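Local coordinates for Serine/threonine-protein acetyltransferase HopZ1a (Pseudomonas syringae pv. syringae, PDB 5KLP) that acetylates serine, threonine and lysine residues of host proteins, tubulin among them, using acetyl-CoA with inositol hexakisphosphate as cofactor, and so impairs plant immunity and microtubules, at residues R107-Q112 against H124-V129; S220-S225 against G246-F251. The protein carries 10 engineered substitutions. All blocks are in the same frame, centred on the assembly; numbering follows the deposited sequence.

Interaction 1. Residues R107-Q112 against H124-V129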
ATOM      1  N   ARG A 107       9.505   4.173  -6.410  1.00 17.83           N
ATOM      2  CA  ARG A 107       8.194   4.000  -5.811  1.00 16.83           C
ATOM      3  C   ARG A 107       7.733   5.353  -5.282  1.00 24.90           C
ATOM      4  O   ARG A 107       8.555   6.197  -4.906  1.00 23.35           O
ATOM      5  CB  ARG A 107       8.223   2.982  -4.657  1.00 35.60           C
ATOM      6  CG  ARG A 107       9.213   1.797  -4.771  1.00 43.65           C
ATOM      7  CD  ARG A 107       9.065   1.063  -6.044  1.00 48.14           C
ATOM      8  NE  ARG A 107       9.692  -0.261  -6.124  1.00 46.02           N
ATOM      9  CZ  ARG A 107      11.000  -0.520  -6.138  1.00 41.14           C
ATOM     10  NH1 ARG A 107      11.904   0.437  -5.992  1.00 33.87           N
ATOM     11  NH2 ARG A 107      11.405  -1.773  -6.272  1.00 45.39           N
ATOM     12  N   ALA A 108       6.423   5.564  -5.260  1.00 15.84           N
ATOM     13  CA  ALA A 108       5.872   6.837  -4.831  1.00 21.69           C
ATOM     14  C   ALA A 108       4.640   6.614  -3.956  1.00 30.69           C
ATOM     15  O   ALA A 108       3.809   5.757  -4.264  1.00 24.33           O
ATOM     16  CB  ALA A 108       5.515   7.694  -6.039  1.00 19.01           C
ATOM     17  N   ILE A 109       4.529   7.388  -2.878  1.00 14.78           N
ATOM     18  CA  ILE A 109       3.326   7.416  -2.060  1.00 14.38           C
ATOM     19  C   ILE A 109       2.720   8.808  -2.132  1.00 19.05           C
ATOM     20  O   ILE A 109       3.419   9.808  -1.984  1.00 20.38           O
ATOM     21  CB  ILE A 109       3.626   7.047  -0.599  1.00 18.26           C
ATOM     22  CG1 ILE A 109       4.215   5.635  -0.524  1.00 20.74           C
ATOM     23  CG2 ILE A 109       2.365   7.167   0.277  1.00 14.18           C
ATOM     24  CD1 ILE A 109       4.739   5.252   0.850  1.00 15.85           C
ATOM     25  N   PHE A 110       1.421   8.887  -2.374  1.00 16.25           N
ATOM     26  CA  PHE A 110       0.796  10.194  -2.499  1.00 17.48           C
ATOM     27  C   PHE A 110      -0.662  10.086  -2.105  1.00 16.45           C
ATOM     28  O   PHE A 110      -1.266   9.024  -2.240  1.00 17.43           O
ATOM     29  CB  PHE A 110       0.949  10.744  -3.927  1.00 15.30           C
ATOM     30  CG  PHE A 110       0.404   9.830  -4.993  1.00 17.14           C
ATOM     31  CD1 PHE A 110      -0.924   9.897  -5.376  1.00 14.08           C
ATOM     32  CD2 PHE A 110       1.229   8.901  -5.608  1.00 22.26           C
ATOM     33  CE1 PHE A 110      -1.430   9.041  -6.377  1.00 18.73           C
ATOM     34  CE2 PHE A 110       0.735   8.037  -6.600  1.00 22.46           C
ATOM     35  CZ  PHE A 110      -0.594   8.113  -6.981  1.00 22.43           C
ATOM     36  N   PRO A 111      -1.229  11.184  -1.602  1.00 16.32           N
ATOM     37  CA  PRO A 111      -2.647  11.196  -1.254  1.00 19.12           C
ATOM     38  C   PRO A 111      -3.488  11.406  -2.508  1.00 16.42           C
ATOM     39  O   PRO A 111      -2.926  11.753  -3.553  1.00 16.20           O
ATOM     40  CB  PRO A 111      -2.750  12.385  -0.303  1.00 18.31           C
ATOM     41  CG  PRO A 111      -1.713  13.350  -0.851  1.00 20.25           C
ATOM     42  CD  PRO A 111      -0.576  12.472  -1.297  1.00 20.28           C
ATOM     43  N   GLN A 112      -4.794  11.185  -2.409  1.00 19.93           N
ATOM     44  CA  GLN A 112      -5.703  11.491  -3.507  1.00 22.13           C
ATOM     45  C   GLN A 112      -6.078  12.966  -3.489  1.00 22.69           C
ATOM     46  O   GLN A 112      -6.023  13.609  -2.445  1.00 20.13           O
ATOM     47  CB  GLN A 112      -6.966  10.645  -3.427  1.00 17.28           C
ATOM     48  CG  GLN A 112      -6.689   9.160  -3.322  1.00 23.09           C
ATOM     49  CD  GLN A 112      -6.007   8.604  -4.556  1.00 29.73           C
ATOM     50  OE1 GLN A 112      -6.293   9.010  -5.679  1.00 30.56           O
ATOM     51  NE2 GLN A 112      -5.080   7.682  -4.348  1.00 40.44           N
ATOM     52  N   HIS A 124      -4.258   7.468   0.770  1.00 17.75           N
ATOM     53  CA  HIS A 124      -3.018   7.236   0.039  1.00 14.66           C
ATOM     54  C   HIS A 124      -2.951   5.933  -0.745  1.00 13.61           C
ATOM     55  O   HIS A 124      -3.550   4.926  -0.370  1.00 15.84           O
ATOM     56  CB  HIS A 124      -1.851   7.285   1.020  1.00 14.70           C
ATOM     57  CG  HIS A 124      -1.611   8.643   1.595  1.00 17.00           C
ATOM     58  ND1 HIS A 124      -2.491   9.251   2.463  1.00 16.28           N
ATOM     59  CD2 HIS A 124      -0.602   9.526   1.400  1.00 16.28           C
ATOM     60  CE1 HIS A 124      -2.026  10.443   2.795  1.00 14.25           C
ATOM     61  NE2 HIS A 124      -0.885  10.637   2.159  1.00 21.36           N
ATOM     62  N   VAL A 125      -2.195   5.960  -1.833  1.00 16.05           N
ATOM     63  CA  VAL A 125      -1.858   4.744  -2.557  1.00 15.53           C
ATOM     64  C   VAL A 125      -0.365   4.745  -2.814  1.00 16.03           C
ATOM     65  O   VAL A 125       0.317   5.737  -2.550  1.00 15.29           O
ATOM     66  CB  VAL A 125      -2.616   4.631  -3.890  1.00 15.30           C
ATOM     67  CG1 VAL A 125      -4.126   4.581  -3.628  1.00 15.93           C
ATOM     68  CG2 VAL A 125      -2.242   5.799  -4.803  1.00 13.89           C
HETATM   69  N   MSE A 126       0.135   3.621  -3.311  1.00 17.99           N
HETATM   70  CA  MSE A 126       1.539   3.461  -3.652  1.00 18.12           C
HETATM   71  C   MSE A 126       1.653   3.229  -5.142  1.00 24.24           C
HETATM   72  O   MSE A 126       0.938   2.381  -5.691  1.00 22.41           O
HETATM   73  CB  MSE A 126       2.152   2.290  -2.882  1.00 17.14           C
HETATM   74  CG  MSE A 126       3.673   2.220  -2.930  1.00 22.51           C
HETATM   75 SE   MSE A 126       4.373   1.333  -4.515  1.00 31.76          SE
HETATM   76  CE  MSE A 126       3.571  -0.449  -4.234  1.00 18.31           C
ATOM     77  N   ALA A 127       2.546   3.965  -5.804  1.00 19.43           N
ATOM     78  CA  ALA A 127       2.808   3.687  -7.214  1.00 22.91           C
ATOM     79  C   ALA A 127       4.221   3.167  -7.397  1.00 21.20           C
ATOM     80  O   ALA A 127       5.184   3.764  -6.907  1.00 22.09           O
ATOM     81  CB  ALA A 127       2.582   4.927  -8.077  1.00 19.10           C
ATOM     82  N   ASP A 128       4.318   2.041  -8.098  1.00 16.42           N
ATOM     83  CA  ASP A 128       5.582   1.417  -8.460  1.00 17.10           C
ATOM     84  C   ASP A 128       5.857   1.696  -9.944  1.00 20.47           C
ATOM     85  O   ASP A 128       5.049   1.349 -10.800  1.00 22.07           O
ATOM     86  CB  ASP A 128       5.517  -0.089  -8.178  1.00 18.01           C
ATOM     87  CG  ASP A 128       6.836  -0.798  -8.449  1.00 21.45           C
ATOM     88  OD1 ASP A 128       7.123  -1.128  -9.616  1.00 27.47           O
ATOM     89  OD2 ASP A 128       7.590  -1.034  -7.488  1.00 23.98           O
ATOM     90  N   VAL A 129       6.984   2.335 -10.244  1.00 19.45           N
ATOM     91  CA  VAL A 129       7.205   2.909 -11.565  1.00 23.55           C
ATOM     92  C   VAL A 129       8.447   2.338 -12.246  1.00 22.11           C
ATOM     93  O   VAL A 129       9.434   2.046 -11.583  1.00 22.74           O
ATOM     94  CB  VAL A 129       7.346   4.465 -11.470  1.00 21.26           C
ATOM     95  CG1 VAL A 129       7.664   5.095 -12.840  1.00 19.55           C
ATOM     96  CG2 VAL A 129       6.089   5.084 -10.861  1.00 20.64           C
TER
HETATM   97  O   HOH W   1       9.001  -3.224  -7.683  1.00 18.46           O

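Interaction 2. Residues S220-S225 against G246-F251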
ATOM      1  N   SER A 220      -1.579  -9.269 -16.764  1.00 24.18           N
ATOM      2  CA  SER A 220      -1.939 -10.670 -16.611  1.00 28.31           C
ATOM      3  C   SER A 220      -3.172 -10.826 -15.708  1.00 25.07           C
ATOM      4  O   SER A 220      -3.359 -10.062 -14.752  1.00 27.33           O
ATOM      5  CB  SER A 220      -0.753 -11.473 -16.066  1.00 30.39           C
ATOM      6  OG  SER A 220      -1.136 -12.802 -15.763  1.00 38.59           O
ATOM      7  N   THR A 221      -4.021 -11.786 -16.081  1.00 22.46           N
ATOM      8  CA  THR A 221      -5.255 -12.182 -15.381  1.00 28.64           C
ATOM      9  C   THR A 221      -6.388 -11.163 -15.496  1.00 25.52           C
ATOM     10  O   THR A 221      -7.494 -11.415 -15.008  1.00 22.07           O
ATOM     11  CB  THR A 221      -5.032 -12.451 -13.860  1.00 32.85           C
ATOM     12  OG1 THR A 221      -4.921 -11.206 -13.155  1.00 31.66           O
ATOM     13  CG2 THR A 221      -3.791 -13.313 -13.608  1.00 32.87           C
ATOM     14  N   GLU A 222      -6.140 -10.043 -16.162  1.00 25.57           N
ATOM     15  CA  GLU A 222      -7.108  -8.951 -16.133  1.00 30.73           C
ATOM     16  C   GLU A 222      -8.478  -9.368 -16.638  1.00 31.65           C
ATOM     17  O   GLU A 222      -9.494  -8.940 -16.088  1.00 31.94           O
ATOM     18  CB  GLU A 222      -6.617  -7.743 -16.932  1.00 25.77           C
ATOM     19  CG  GLU A 222      -7.573  -6.559 -16.818  1.00 25.46           C
ATOM     20  CD  GLU A 222      -7.097  -5.328 -17.559  1.00 28.69           C
ATOM     21  OE1 GLU A 222      -6.143  -5.440 -18.361  1.00 26.79           O
ATOM     22  OE2 GLU A 222      -7.670  -4.243 -17.323  1.00 28.35           O
ATOM     23  N   SER A 223      -8.501 -10.227 -17.652  1.00 34.32           N
ATOM     24  CA  SER A 223      -9.754 -10.689 -18.244  1.00 40.16           C
ATOM     25  C   SER A 223     -10.718 -11.328 -17.231  1.00 36.13           C
ATOM     26  O   SER A 223     -11.928 -11.287 -17.437  1.00 46.90           O
ATOM     27  CB  SER A 223      -9.458 -11.687 -19.369  1.00 48.18           C
ATOM     28  OG  SER A 223      -8.716 -12.794 -18.885  1.00 55.48           O
ATOM     29  N   GLU A 224     -10.200 -11.927 -16.159  1.00 28.85           N
ATOM     30  CA  GLU A 224     -11.058 -12.436 -15.071  1.00 32.30           C
ATOM     31  C   GLU A 224     -10.959 -11.592 -13.789  1.00 29.63           C
ATOM     32  O   GLU A 224     -11.927 -11.472 -13.037  1.00 27.69           O
ATOM     33  CB  GLU A 224     -10.739 -13.897 -14.749  1.00 40.96           C
ATOM     34  CG  GLU A 224      -9.282 -14.162 -14.446  1.00 61.46           C
ATOM     35  CD  GLU A 224      -8.626 -15.026 -15.500  1.00 79.39           C
ATOM     36  OE1 GLU A 224      -9.297 -15.350 -16.507  1.00 85.45           O
ATOM     37  OE2 GLU A 224      -7.439 -15.376 -15.324  1.00 83.11           O
ATOM     38  N   SER A 225      -9.780 -11.035 -13.529  1.00 22.23           N
ATOM     39  CA  SER A 225      -9.507 -10.412 -12.236  1.00 23.99           C
ATOM     40  C   SER A 225     -10.210  -9.066 -12.069  1.00 23.03           C
ATOM     41  O   SER A 225     -10.658  -8.726 -10.975  1.00 24.99           O
ATOM     42  CB  SER A 225      -7.995 -10.235 -12.045  1.00 17.36           C
ATOM     43  OG  SER A 225      -7.695  -9.780 -10.732  1.00 22.74           O
ATOM     44  N   GLY A 246      -8.402   2.433 -21.360  1.00 25.17           N
ATOM     45  CA  GLY A 246      -7.013   2.017 -21.463  1.00 26.45           C
ATOM     46  C   GLY A 246      -6.364   1.522 -20.181  1.00 26.80           C
ATOM     47  O   GLY A 246      -5.562   0.588 -20.216  1.00 24.83           O
ATOM     48  N   ALA A 247      -6.682   2.156 -19.050  1.00 21.08           N
ATOM     49  CA  ALA A 247      -6.080   1.773 -17.779  1.00 27.01           C
ATOM     50  C   ALA A 247      -6.513   0.372 -17.375  1.00 21.57           C
ATOM     51  O   ALA A 247      -7.649  -0.024 -17.604  1.00 22.72           O
ATOM     52  CB  ALA A 247      -6.433   2.782 -16.683  1.00 27.34           C
ATOM     53  N   HIS A 248      -5.585  -0.389 -16.807  1.00 18.49           N
ATOM     54  CA  HIS A 248      -5.885  -1.738 -16.362  1.00 21.01           C
ATOM     55  C   HIS A 248      -6.226  -1.781 -14.880  1.00 21.95           C
ATOM     56  O   HIS A 248      -5.861  -0.888 -14.101  1.00 16.61           O
ATOM     57  CB  HIS A 248      -4.708  -2.678 -16.643  1.00 21.69           C
ATOM     58  CG  HIS A 248      -4.203  -2.599 -18.045  1.00 22.99           C
ATOM     59  ND1 HIS A 248      -4.762  -3.317 -19.078  1.00 24.42           N
ATOM     60  CD2 HIS A 248      -3.196  -1.874 -18.590  1.00 24.04           C
ATOM     61  CE1 HIS A 248      -4.116  -3.046 -20.198  1.00 26.61           C
ATOM     62  NE2 HIS A 248      -3.159  -2.176 -19.928  1.00 27.83           N
ATOM     63  N   ALA A 249      -6.908  -2.849 -14.495  1.00 21.15           N
ATOM     64  CA  ALA A 249      -7.206  -3.081 -13.097  1.00 20.41           C
ATOM     65  C   ALA A 249      -7.322  -4.572 -12.811  1.00 17.28           C
ATOM     66  O   ALA A 249      -7.769  -5.351 -13.656  1.00 19.86           O
ATOM     67  CB  ALA A 249      -8.492  -2.351 -12.709  1.00 21.74           C
ATOM     68  N   ALA A 250      -6.935  -4.963 -11.605  1.00 17.92           N
ATOM     69  CA  ALA A 250      -7.060  -6.348 -11.180  1.00 22.89           C
ATOM     70  C   ALA A 250      -7.127  -6.418  -9.671  1.00 20.39           C
ATOM     71  O   ALA A 250      -6.802  -5.452  -8.966  1.00 20.66           O
ATOM     72  CB  ALA A 250      -5.898  -7.189 -11.697  1.00 19.86           C
ATOM     73  N   PHE A 251      -7.569  -7.566  -9.181  1.00 16.98           N
ATOM     74  CA  PHE A 251      -7.622  -7.807  -7.754  1.00 17.07           C
ATOM     75  C   PHE A 251      -6.264  -8.272  -7.271  1.00 21.77           C
ATOM     76  O   PHE A 251      -5.600  -9.073  -7.946  1.00 17.42           O
ATOM     77  CB  PHE A 251      -8.705  -8.831  -7.426  1.00 18.53           C
ATOM     78  CG  PHE A 251      -8.790  -9.156  -5.973  1.00 23.08           C
ATOM     79  CD1 PHE A 251      -9.185  -8.193  -5.066  1.00 21.74           C
ATOM     80  CD2 PHE A 251      -8.490 -10.428  -5.516  1.00 25.42           C
ATOM     81  CE1 PHE A 251      -9.273  -8.493  -3.723  1.00 19.04           C
ATOM     82  CE2 PHE A 251      -8.577 -10.735  -4.166  1.00 22.95           C
ATOM     83  CZ  PHE A 251      -8.963  -9.763  -3.273  1.00 19.88           C
TER

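Interaction 1. Residues R107-Q112 against H124-V129
Residues 107-112 and 124-129 carry two neighbouring antiparallel strands of the central mixed sheet of this YopJ-family acetyltransferase, a beta hairpin with a long loop between its arms. Backbone bonding comes in two pairs. A108 and A127 exchange N-H and carbonyl, each bond 2.7 Å from N to O, and both donors lie in the plane of the accepting carbonyl. At F110 and V125 the ladder loosens: V125 N donates to F110 O at 3.2 Å, nearly along the C=O axis, while the return bond from F110 N is weak.

Apolar contacts divide between the faces. On the face of A108, F110, V125 and A127, the phenylalanine ring tilts across the strand pair: V125 CG2 lies over it, 4.0 Å from its centroid in a CH-pi contact, and A127 CB meets its edge. Alanine is small enough to accept that edge, and branched V125 offers a methyl to the face. L94 of helix 91-98 also packs against F110. On the other face I109 CG1 lies 4.2 Å from M126 CG; branched isoleucine suits a strand, and the longer selenomethionine chain bends at chi2 and chi3, bringing its SE near R107 CB. Beyond the strands, P111 covers one face of the H124 ring, its CB 3.5 Å from the ring plane and offset toward the rim; H124 NE2 also hydrogen-bonds a citrate, probably from the crystallisation liquor.

The salt bridge sits at the D128 end, beside helix 189-202. The R107 chain, bent at chi2, runs alongside D128. The guanidinium and carboxylate planes stand 75° apart, so this is no flat two-pronged pairing: R107 NE lies 2.6 Å from D128 OD2 in a bent, weak hydrogen bond. R130 and H211 engage OD1, which probably stabilises the carboxylate. A water completes the bridge, accepting from R107 NH2 and donating to D128 OD2 at 2.6 Å.

Interaction 2. Residues S220-S225 against G246-F251
The imidazole of H248 has the carbonyl O of G246 over the centre of one face, 3.7 Å above the plane, and the carboxylate of E222 at its edge. The two flat groups are turned 66° against each other, yet E222 OE1 stays close to the ring plane and accepts the hydrogen bond of H248 ND1 at 2.6 Å on its syn lone pair. This is a His-carboxylate hydrogen bond. Since H248 NE2 is also bonded, to the carbonyl O of S173, the ring is probably protonated on both nitrogens and positively charged, which would suit the short bond to glutamate.

The length of glutamate matters here. E222 CG is anti to the backbone N (chi1 -176°) and the chain continues extended, carrying the carboxylate from the helix across to the strand. Its second oxygen, OE2, takes A249 N at 3.2 Å from above the carboxylate plane, and also forms a salt bridge with R226. One side chain therefore holds both a ring and a backbone N-H.

S225 makes a third bond to the strand on a shorter arm. Its OG, anti to the backbone N, accepts from F251 N at 2.7 Å and is bonded as well to D254 OD2. The small methyl of A250 permits the close approach, its CB lying 3.3 Å from S225 OG. At the start of the helical turn, T221 O accepts from both E224 N and S225 N, which fixes the backbone that presents the two side chains.

Strand 248-251 is an outermost strand of the central sheet. Through H248 and A250 its backbone pairs with strand 175-179, whereas the N-H groups of A249 and F251 turn to helix 222-225, whose side chains stand in for a further strand; helix 252-255 follows directly and touches T221.

In the fold
Both interactions belong to one mixed six-stranded sheet, with centres 19 Å apart and nearest atoms about 11 Å apart, so they do not touch. Interaction 1 joins strands 105-110 and 125-130 in the body of the sheet; strands 138-143 and 175-179 then separate it from strand 248-251, the margin where interaction 2 lies. Along the chain they come in series, the first closing before the second opens. Strand 138-143 ends at the active-site residue E143, whose side chain lies about 4 Å from that of V125 and about 9 Å from that of A249. Interaction 1 thus adjoins catalytic E143, while interaction 2 finishes the far margin of the same sheet.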